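Local coordinates for benzoate transport porin BenP (Acinetobacter baumannii AB307-0294, PDB 5DL8), which probably acts as an outer membrane porin of the OprD family, a beta-barrel channel that lets small solutes pass, at residues T29-Y34 and S145-T150; Y342-D347 and K355-E360; T22-K27 and K59-D64. All blocks are in the same frame, centred on the assembly; numbering follows the deposited sequence.

Contact 1: T29-Y34 and S145-T150; sequences TLKNAY and SRQLLT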
loop_
_atom_site.group_PDB
_atom_site.type_symbol
_atom_site.label_atom_id
_atom_site.label_comp_id
_atom_site.label_asym_id
_atom_site.label_seq_id
_atom_site.Cartn_x
_atom_site.Cartn_y
_atom_site.Cartn_z
ATOM N N THR A 29 14.562 -2.398 12.366
ATOM C CA THR A 29 13.499 -1.539 12.841
ATOM C C THR A 29 12.885 -2.012 14.192
ATOM O O THR A 29 12.969 -3.140 14.578
ATOM C CB THR A 29 12.311 -1.338 11.836
ATOM O OG1 THR A 29 11.537 -2.508 11.767
ATOM C CG2 THR A 29 12.715 -0.941 10.387
ATOM N N LEU A 30 12.225 -1.029 14.817
ATOM C CA LEU A 30 11.361 -1.071 15.959
ATOM C C LEU A 30 10.141 -0.199 15.668
ATOM O O LEU A 30 10.201 0.913 15.121
ATOM C CB LEU A 30 12.042 -0.578 17.281
ATOM C CG LEU A 30 13.333 -1.267 17.729
ATOM C CD1 LEU A 30 14.053 -0.462 18.789
ATOM C CD2 LEU A 30 13.089 -2.634 18.265
ATOM N N LYS A 31 9.022 -0.760 16.075
ATOM C CA LYS A 31 7.745 -0.091 16.034
ATOM C C LYS A 31 6.872 -0.368 17.319
ATOM O O LYS A 31 6.388 -1.514 17.560
ATOM C CB LYS A 31 6.972 -0.607 14.805
ATOM C CG LYS A 31 5.766 0.323 14.496
ATOM C CD LYS A 31 4.954 -0.083 13.258
ATOM C CE LYS A 31 5.626 0.445 11.976
ATOM N NZ LYS A 31 4.855 -0.088 10.747
ATOM N N ASN A 32 6.538 0.694 17.990
ATOM C CA ASN A 32 5.585 0.725 19.076
ATOM C C ASN A 32 4.368 1.345 18.443
ATOM O O ASN A 32 4.394 2.532 18.111
ATOM C CB ASN A 32 6.070 1.638 20.202
ATOM C CG ASN A 32 5.199 1.563 21.519
ATOM O OD1 ASN A 32 4.110 2.136 21.654
ATOM N ND2 ASN A 32 5.752 0.902 22.516
ATOM N N ALA A 33 3.285 0.578 18.363
ATOM C CA ALA A 33 2.093 0.981 17.589
ATOM C C ALA A 33 0.860 0.926 18.445
ATOM O O ALA A 33 0.516 -0.146 18.956
ATOM C CB ALA A 33 1.881 0.024 16.368
ATOM N N TYR A 34 0.156 2.044 18.551
ATOM C CA TYR A 34 -1.169 2.099 19.149
ATOM C C TYR A 34 -2.208 2.481 18.078
ATOM O O TYR A 34 -2.119 3.569 17.434
ATOM C CB TYR A 34 -1.172 3.105 20.278
ATOM C CG TYR A 34 -2.516 3.444 20.834
ATOM C CD1 TYR A 34 -3.164 2.609 21.672
ATOM C CD2 TYR A 34 -3.107 4.684 20.530
ATOM C CE1 TYR A 34 -4.452 2.940 22.160
ATOM C CE2 TYR A 34 -4.299 5.064 21.055
ATOM C CZ TYR A 34 -4.982 4.156 21.820
ATOM O OH TYR A 34 -6.180 4.527 22.229
ATOM N N SER A 145 0.933 0.398 6.938
ATOM C CA SER A 145 -0.029 1.334 7.623
ATOM C C SER A 145 -0.313 0.924 9.154
ATOM O O SER A 145 -0.882 1.732 10.049
ATOM C CB SER A 145 -1.366 1.364 6.803
ATOM O OG SER A 145 -2.022 0.070 6.844
ATOM N N ARG A 146 0.089 -0.297 9.490
ATOM C CA ARG A 146 -0.337 -0.803 10.812
ATOM C C ARG A 146 0.889 -1.263 11.647
ATOM O O ARG A 146 1.692 -0.402 12.004
ATOM C CB ARG A 146 -1.406 -1.888 10.616
ATOM C CG ARG A 146 -2.709 -1.477 9.928
ATOM C CD ARG A 146 -3.334 -0.310 10.591
ATOM N NE ARG A 146 -4.762 -0.191 10.286
ATOM C CZ ARG A 146 -5.314 0.211 9.108
ATOM N NH1 ARG A 146 -4.584 0.523 8.012
ATOM N NH2 ARG A 146 -6.642 0.224 9.026
ATOM N N GLN A 147 1.065 -2.577 11.855
ATOM C CA GLN A 147 2.181 -3.070 12.583
ATOM C C GLN A 147 3.151 -3.787 11.660
ATOM O O GLN A 147 3.961 -3.102 10.980
ATOM C CB GLN A 147 1.709 -3.902 13.796
ATOM C CG GLN A 147 2.773 -4.491 14.685
ATOM C CD GLN A 147 3.899 -3.532 15.033
ATOM O OE1 GLN A 147 4.793 -3.302 14.216
ATOM N NE2 GLN A 147 3.913 -3.024 16.273
ATOM N N LEU A 148 3.093 -5.101 11.542
ATOM C CA LEU A 148 4.022 -5.791 10.550
ATOM C C LEU A 148 3.561 -5.512 9.057
ATOM O O LEU A 148 2.429 -5.003 8.837
ATOM C CB LEU A 148 4.221 -7.254 10.899
ATOM C CG LEU A 148 4.647 -7.549 12.367
ATOM C CD1 LEU A 148 4.986 -9.029 12.551
ATOM C CD2 LEU A 148 5.864 -6.650 12.683
ATOM N N LEU A 149 4.442 -5.777 8.100
ATOM C CA LEU A 149 4.296 -5.374 6.667
ATOM C C LEU A 149 3.935 -6.589 5.765
ATOM O O LEU A 149 4.415 -7.752 5.906
ATOM C CB LEU A 149 5.611 -4.870 6.175
ATOM C CG LEU A 149 6.087 -3.431 6.404
ATOM C CD1 LEU A 149 5.683 -2.839 7.700
ATOM C CD2 LEU A 149 7.579 -3.239 6.167
ATOM N N THR A 150 3.009 -6.336 4.869
ATOM C CA THR A 150 2.585 -7.297 3.821
ATOM C C THR A 150 3.766 -7.593 2.889
ATOM O O THR A 150 4.537 -6.706 2.528
ATOM C CB THR A 150 1.378 -6.698 3.064
ATOM O OG1 THR A 150 0.422 -6.338 4.057
ATOM C CG2 THR A 150 0.686 -7.650 1.986
HETATM O O HOH W 1 3.136 2.004 10.712
#
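Lys31 of strand 25-39 has CG anti to the backbone N (chi1 -165°) and runs along the side chain of Gln147, which passes it in the opposite direction. This is the tight part of the contact. Gln147 OE1 lies on the aliphatic chain of Lys31, 3.4 Å from its CD. Gln147 NE2 turns back to the strand and donates to Lys31 O at 3.2 Å, nearly straight at 166°. NE2 stands above the plane of that carbonyl. NE2 is also hydrogen-bonded to Ser51 OG, and the two bonds fix the rotation of the amide about CG-CD. At the end of Lys31 water enters. A bend at chi3 brings Lys31 NZ to the loop backbone, where it donates to Gln147 O in the carbonyl plane at 3.2 Å. Its bond to Arg146 O is weak. A water accepts from Lys31 NZ at 2.7 Å and donates to Arg146 O. Residues 145-150, from the loop between strands 132-133 and 151-153, fold against the inner side of this wall strand, consistent with the pore-lining loops of OprD-family porins. Loop carbonyls and the water share the ammonium charge, which probably favours the protonated lysine.

Contact 2: Y342-D347 and K355-E360; sequences YVYGHD and KNHETE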
loop_
_atom_site.group_PDB
_atom_site.type_symbol
_atom_site.label_atom_id
_atom_site.label_comp_id
_atom_site.label_asym_id
_atom_site.label_seq_id
_atom_site.Cartn_x
_atom_site.Cartn_y
_atom_site.Cartn_z
ATOM N N TYR A 342 -9.280 15.980 3.378
ATOM C CA TYR A 342 -10.727 15.913 3.556
ATOM C C TYR A 342 -11.355 15.360 2.230
ATOM O O TYR A 342 -10.997 15.854 1.205
ATOM C CB TYR A 342 -11.330 17.300 3.801
ATOM C CG TYR A 342 -12.814 17.318 4.259
ATOM C CD1 TYR A 342 -13.097 17.194 5.641
ATOM C CD2 TYR A 342 -13.936 17.516 3.365
ATOM C CE1 TYR A 342 -14.397 17.223 6.141
ATOM C CE2 TYR A 342 -15.281 17.584 3.880
ATOM C CZ TYR A 342 -15.484 17.423 5.279
ATOM O OH TYR A 342 -16.704 17.455 6.001
ATOM N N VAL A 343 -12.221 14.363 2.289
ATOM C CA VAL A 343 -12.931 13.789 1.176
ATOM C C VAL A 343 -14.413 13.736 1.473
ATOM O O VAL A 343 -14.822 13.331 2.555
ATOM C CB VAL A 343 -12.427 12.366 0.896
ATOM C CG1 VAL A 343 -12.941 11.738 -0.399
ATOM C CG2 VAL A 343 -10.955 12.380 0.765
ATOM N N TYR A 344 -15.231 14.125 0.485
ATOM C CA TYR A 344 -16.651 13.926 0.486
ATOM C C TYR A 344 -16.996 13.028 -0.708
ATOM O O TYR A 344 -16.457 13.212 -1.788
ATOM C CB TYR A 344 -17.346 15.274 0.380
ATOM C CG TYR A 344 -18.849 15.244 0.162
ATOM C CD1 TYR A 344 -19.695 15.166 1.234
ATOM C CD2 TYR A 344 -19.416 15.357 -1.110
ATOM C CE1 TYR A 344 -21.080 15.157 1.078
ATOM C CE2 TYR A 344 -20.822 15.386 -1.276
ATOM C CZ TYR A 344 -21.631 15.241 -0.159
ATOM O OH TYR A 344 -22.998 15.258 -0.203
ATOM N N GLY A 345 -17.871 12.047 -0.474
ATOM C CA GLY A 345 -18.335 11.103 -1.464
ATOM C C GLY A 345 -19.886 11.042 -1.417
ATOM O O GLY A 345 -20.516 11.154 -0.317
ATOM N N HIS A 346 -20.511 10.926 -2.598
ATOM C CA HIS A 346 -21.992 10.860 -2.733
ATOM C C HIS A 346 -22.365 10.089 -3.966
ATOM O O HIS A 346 -21.441 9.549 -4.642
ATOM C CB HIS A 346 -22.607 12.286 -2.753
ATOM C CG HIS A 346 -22.321 13.045 -4.011
ATOM N ND1 HIS A 346 -23.272 13.767 -4.675
ATOM C CD2 HIS A 346 -21.193 13.177 -4.732
ATOM C CE1 HIS A 346 -22.736 14.331 -5.731
ATOM N NE2 HIS A 346 -21.481 13.969 -5.798
ATOM N N ASP A 347 -23.659 10.070 -4.279
ATOM C CA ASP A 347 -24.206 9.339 -5.441
ATOM C C ASP A 347 -24.062 7.782 -5.439
ATOM O O ASP A 347 -24.330 7.121 -6.457
ATOM C CB ASP A 347 -23.706 9.908 -6.824
ATOM C CG ASP A 347 -24.491 11.128 -7.286
ATOM O OD1 ASP A 347 -25.395 11.610 -6.552
ATOM O OD2 ASP A 347 -24.158 11.637 -8.367
ATOM N N LYS A 355 -30.206 6.922 -0.766
ATOM C CA LYS A 355 -29.115 7.735 -1.255
ATOM C C LYS A 355 -28.183 8.009 -0.076
ATOM O O LYS A 355 -28.649 8.347 1.010
ATOM C CB LYS A 355 -29.632 9.035 -1.790
ATOM C CG LYS A 355 -30.691 8.905 -2.892
ATOM C CD LYS A 355 -30.924 10.252 -3.563
ATOM C CE LYS A 355 -29.800 10.489 -4.560
ATOM N NZ LYS A 355 -29.155 11.800 -4.354
ATOM N N ASN A 356 -26.873 7.843 -0.288
ATOM C CA ASN A 356 -25.942 7.995 0.803
ATOM C C ASN A 356 -24.870 9.014 0.500
ATOM O O ASN A 356 -24.619 9.331 -0.623
ATOM C CB ASN A 356 -25.359 6.594 1.140
ATOM C CG ASN A 356 -24.990 6.420 2.574
ATOM O OD1 ASN A 356 -25.099 7.319 3.355
ATOM N ND2 ASN A 356 -24.506 5.244 2.916
ATOM N N HIS A 357 -24.182 9.471 1.557
ATOM C CA HIS A 357 -23.039 10.310 1.416
ATOM C C HIS A 357 -22.127 10.144 2.581
ATOM O O HIS A 357 -22.578 9.781 3.707
ATOM C CB HIS A 357 -23.490 11.787 1.138
ATOM C CG HIS A 357 -24.262 12.476 2.239
ATOM N ND1 HIS A 357 -23.666 13.032 3.358
ATOM C CD2 HIS A 357 -25.574 12.778 2.352
ATOM C CE1 HIS A 357 -24.576 13.595 4.137
ATOM N NE2 HIS A 357 -25.738 13.476 3.533
ATOM N N GLU A 358 -20.829 10.432 2.385
ATOM C CA GLU A 358 -19.886 10.197 3.507
ATOM C C GLU A 358 -18.688 11.130 3.426
ATOM O O GLU A 358 -18.391 11.662 2.351
ATOM C CB GLU A 358 -19.431 8.721 3.509
ATOM C CG GLU A 358 -18.668 8.415 2.237
ATOM C CD GLU A 358 -18.356 6.946 1.969
ATOM O OE1 GLU A 358 -17.702 6.667 0.875
ATOM O OE2 GLU A 358 -18.726 6.084 2.846
ATOM N N THR A 359 -18.030 11.345 4.540
ATOM C CA THR A 359 -16.867 12.200 4.619
ATOM C C THR A 359 -15.777 11.524 5.375
ATOM O O THR A 359 -16.047 10.777 6.330
ATOM C CB THR A 359 -17.134 13.625 5.272
ATOM O OG1 THR A 359 -17.597 13.487 6.623
ATOM C CG2 THR A 359 -18.115 14.419 4.505
ATOM N N GLU A 360 -14.532 11.792 5.019
ATOM C CA GLU A 360 -13.378 11.288 5.815
ATOM C C GLU A 360 -12.315 12.381 5.903
ATOM O O GLU A 360 -11.910 12.925 4.881
ATOM C CB GLU A 360 -12.742 10.078 5.178
ATOM C CG GLU A 360 -11.652 9.412 6.088
ATOM C CD GLU A 360 -10.889 8.242 5.454
ATOM O OE1 GLU A 360 -11.539 7.231 5.049
ATOM O OE2 GLU A 360 -9.638 8.342 5.374
#
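Strands 342-346 and 355-360 run antiparallel, with axes 4.7 Å apart at closest approach. Val343 and Glu360 form a hydrogen-bonded pair, and so do Gly345 and Glu358. Each pair has two backbone bonds. The shortest is Glu358 N to Gly345 O at 2.8 Å; Gly345 N meets Glu358 O nearly along the C=O axis. Tyr344 and Thr359 make the non-hydrogen-bonded pair between them.

Thr359 can be followed outward. Its CB sits 3.6 Å from Val343 O and 3.9 Å from Tyr342 OH. OG1 takes the crowded position between the backbone N and the carbonyl carbon (chi1 61°), 4.1 Å from Tyr342 OH. CG2 is therefore anti to the carbonyl carbon and touches two tyrosines. Thr359 CG2 lies 3.7 Å from Tyr342 OH. Thr359 CG2 is also 3.7 Å from Tyr344 CD1, meeting that ring at its edge and in its plane. The Tyr344 side chain reaches across to the neighbouring strand and crosses His357 obliquely, with ring planes at 35°. Tyr344 OH lies 3.8 Å from His357 CB.

Val343, Glu358 and Glu360 lie on the other face. Glu358 OE1 has a salt bridge to Lys315 NZ, and OE2 a hydrogen bond with Tyr386 OH. Glu360 is bonded to Thr311 OG1 and Ala310 N, so both buried carboxylates are satisfied. Asn356 OD1 accepts from His390 N, close to the calcium site of Val388, Gly391 and Asp393. These two faces belong to an antiparallel beta hairpin in the wall of a porin barrel.

Contact 3: T22-K27 and K59-D64; sequences TEDEWK and KSKMHD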
loop_
_atom_site.group_PDB
_atom_site.type_symbol
_atom_site.label_atom_id
_atom_site.label_comp_id
_atom_site.label_asym_id
_atom_site.label_seq_id
_atom_site.Cartn_x
_atom_site.Cartn_y
_atom_site.Cartn_z
ATOM N N THR A 22 25.705 -2.816 -5.460
ATOM C CA THR A 22 27.136 -3.177 -5.219
ATOM C C THR A 22 27.436 -3.619 -3.765
ATOM O O THR A 22 28.366 -4.412 -3.537
ATOM C CB THR A 22 28.140 -2.029 -5.604
ATOM O OG1 THR A 22 27.723 -0.808 -4.996
ATOM C CG2 THR A 22 28.268 -1.832 -7.120
ATOM N N GLU A 23 26.661 -3.106 -2.798
ATOM C CA GLU A 23 26.872 -3.344 -1.347
ATOM C C GLU A 23 25.651 -4.052 -0.669
ATOM O O GLU A 23 24.492 -3.721 -0.963
ATOM C CB GLU A 23 27.143 -1.968 -0.651
ATOM C CG GLU A 23 28.507 -1.265 -0.887
ATOM C CD GLU A 23 29.712 -2.125 -0.399
ATOM O OE1 GLU A 23 29.642 -2.755 0.695
ATOM O OE2 GLU A 23 30.724 -2.206 -1.117
ATOM N N ASP A 24 25.902 -4.971 0.268
ATOM C CA ASP A 24 24.801 -5.489 1.144
ATOM C C ASP A 24 24.108 -4.303 1.850
ATOM O O ASP A 24 24.772 -3.267 2.142
ATOM C CB ASP A 24 25.280 -6.437 2.238
ATOM C CG ASP A 24 25.801 -7.796 1.721
ATOM O OD1 ASP A 24 25.832 -8.114 0.547
ATOM O OD2 ASP A 24 26.173 -8.603 2.574
ATOM N N GLU A 25 22.789 -4.444 2.052
ATOM C CA GLU A 25 21.925 -3.462 2.728
ATOM C C GLU A 25 21.176 -4.267 3.794
ATOM O O GLU A 25 20.554 -5.288 3.496
ATOM C CB GLU A 25 20.896 -2.774 1.776
ATOM C CG GLU A 25 21.502 -1.780 0.742
ATOM C CD GLU A 25 20.655 -1.515 -0.531
ATOM O OE1 GLU A 25 19.426 -1.700 -0.582
ATOM O OE2 GLU A 25 21.235 -1.102 -1.544
ATOM N N TRP A 26 21.336 -3.836 5.055
ATOM C CA TRP A 26 20.555 -4.316 6.190
ATOM C C TRP A 26 19.608 -3.208 6.714
ATOM O O TRP A 26 19.960 -2.007 6.655
ATOM C CB TRP A 26 21.484 -4.698 7.292
ATOM C CG TRP A 26 22.462 -5.766 7.044
ATOM C CD1 TRP A 26 23.677 -5.628 6.446
ATOM C CD2 TRP A 26 22.381 -7.098 7.494
ATOM N NE1 TRP A 26 24.311 -6.789 6.449
ATOM C CE2 TRP A 26 23.552 -7.727 7.089
ATOM C CE3 TRP A 26 21.379 -7.852 8.164
ATOM C CZ2 TRP A 26 23.821 -9.092 7.356
ATOM C CZ3 TRP A 26 21.619 -9.230 8.435
ATOM C CH2 TRP A 26 22.846 -9.834 8.033
ATOM N N LYS A 27 18.429 -3.577 7.241
ATOM C CA LYS A 27 17.564 -2.571 7.889
ATOM C C LYS A 27 17.057 -3.187 9.148
ATOM O O LYS A 27 16.468 -4.245 9.070
ATOM C CB LYS A 27 16.408 -2.197 6.971
ATOM C CG LYS A 27 15.718 -0.890 7.338
ATOM C CD LYS A 27 14.665 -0.279 6.371
ATOM C CE LYS A 27 13.833 -1.308 5.603
ATOM N NZ LYS A 27 12.850 -0.594 4.687
ATOM N N LYS A 59 19.335 -7.550 2.289
ATOM C CA LYS A 59 19.452 -7.650 0.852
ATOM C C LYS A 59 20.835 -7.690 0.388
ATOM O O LYS A 59 21.511 -6.647 0.387
ATOM C CB LYS A 59 18.934 -6.409 0.203
ATOM C CG LYS A 59 17.502 -6.114 0.490
ATOM C CD LYS A 59 17.082 -4.852 -0.236
ATOM C CE LYS A 59 17.347 -5.036 -1.712
ATOM N NZ LYS A 59 16.477 -4.076 -2.427
ATOM N N SER A 60 21.248 -8.831 -0.114
ATOM C CA SER A 60 22.602 -8.936 -0.621
ATOM C C SER A 60 22.924 -8.044 -1.830
ATOM O O SER A 60 22.087 -7.730 -2.668
ATOM C CB SER A 60 22.999 -10.384 -0.937
ATOM O OG SER A 60 22.485 -10.809 -2.181
ATOM N N LYS A 61 24.191 -7.664 -1.904
ATOM C CA LYS A 61 24.730 -7.229 -3.185
ATOM C C LYS A 61 24.550 -8.369 -4.212
ATOM O O LYS A 61 24.429 -9.564 -3.870
ATOM C CB LYS A 61 26.225 -6.834 -3.075
ATOM C CG LYS A 61 27.220 -7.980 -2.828
ATOM C CD LYS A 61 28.675 -7.458 -2.679
ATOM C CE LYS A 61 29.571 -8.336 -1.788
ATOM N NZ LYS A 61 30.905 -7.747 -1.477
ATOM N N MET A 62 24.550 -7.969 -5.468
ATOM C CA MET A 62 24.603 -8.930 -6.568
ATOM C C MET A 62 26.039 -9.411 -6.739
ATOM O O MET A 62 26.975 -8.643 -6.855
ATOM C CB MET A 62 24.009 -8.340 -7.853
ATOM C CG MET A 62 22.497 -8.108 -7.792
ATOM S SD MET A 62 21.396 -9.413 -7.117
ATOM C CE MET A 62 21.473 -10.614 -8.469
ATOM N N HIS A 63 26.233 -10.702 -6.723
ATOM C CA HIS A 63 27.583 -11.205 -6.817
ATOM C C HIS A 63 27.845 -11.693 -8.204
ATOM O O HIS A 63 27.105 -12.490 -8.721
ATOM C CB HIS A 63 27.787 -12.364 -5.879
ATOM C CG HIS A 63 28.121 -11.981 -4.476
ATOM N ND1 HIS A 63 27.157 -11.582 -3.549
ATOM C CD2 HIS A 63 29.304 -12.024 -3.814
ATOM C CE1 HIS A 63 27.748 -11.360 -2.389
ATOM N NE2 HIS A 63 29.045 -11.626 -2.525
ATOM N N ASP A 64 28.943 -11.194 -8.752
ATOM C CA ASP A 64 29.582 -11.706 -9.982
ATOM C C ASP A 64 29.920 -13.228 -9.908
ATOM O O ASP A 64 30.749 -13.616 -9.113
ATOM C CB ASP A 64 30.919 -10.929 -10.313
ATOM C CG ASP A 64 30.694 -9.497 -10.897
ATOM O OD1 ASP A 64 29.581 -9.015 -11.075
ATOM O OD2 ASP A 64 31.687 -8.841 -11.206
#
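Backbone hydrogen bonds come first. Glu25 and Lys59 form an antiparallel hydrogen-bonded pair. Lys59 N donates to Glu25 O at 2.8 Å, nearly along the C=O axis. The return bond, Glu25 N to Lys59 O, is 3.0 Å, with the donor above the carbonyl plane. Lys59 O also meets Asp24 CA in a C-H...O contact and accepts from Gln21 NE2.

One side chain continues the pairing beyond the bridge. Asp24 has CG anti to its carbonyl carbon (chi1 -68°), which brings Asp24 OD1 to Lys61 N at 3.0 Å. That bond is straight, at 168°, and uses the anti lone pair. The other oxygen, OD2, has a weak hydrogen bond to Tyr58 OH.

Packing is mostly by lysine methylenes. Lys61 CG starts from the crowded position between N and the carbonyl carbon (chi1 70°). Lys61 CB and CD lie against Thr22 O, with CD at 3.2 Å. The same CD also lies over one face of the His63 ring of its own segment, offset toward the rim.

Charge adds little direct contact. Glu25 and Lys59 lie side by side and point the same way, but Glu25 OE1 stays 4.2 Å from Lys59 NZ, beyond a salt bridge.

The contact lies at the surface, at the open end of the hairpin of strands 25-39 and 47-65, away from its turn. Ser60 OG and the Ser60 backbone hydrogen-bond to Ala78 of strand 72-87, which flanks 47-65. Phe407 stacks on Trp26 where strand 394-406, closing the barrel, flanks 25-39.

All three contacts belong to the barrel wall or its lining. Contacts 1 and 3 both use strand 25-39, and their segments adjoin in sequence, yet their centres are 25 Å apart. Contact 3 pairs the start of that strand with strand 47-65. Contact 1 joins it to the loop between strands 132-133 and 151-153. Along the chain these two cross. Contact 2 comes later, in the hairpin of strands 336-349 and 355-368. Its centre is 47 Å from that of contact 3, on the opposite side of the chain's centre, and 29 Å from contact 1. Strand 25-39 is thus both a wall partner of 47-65 and a seat for the inner loop, consistent with that loop shaping the channel.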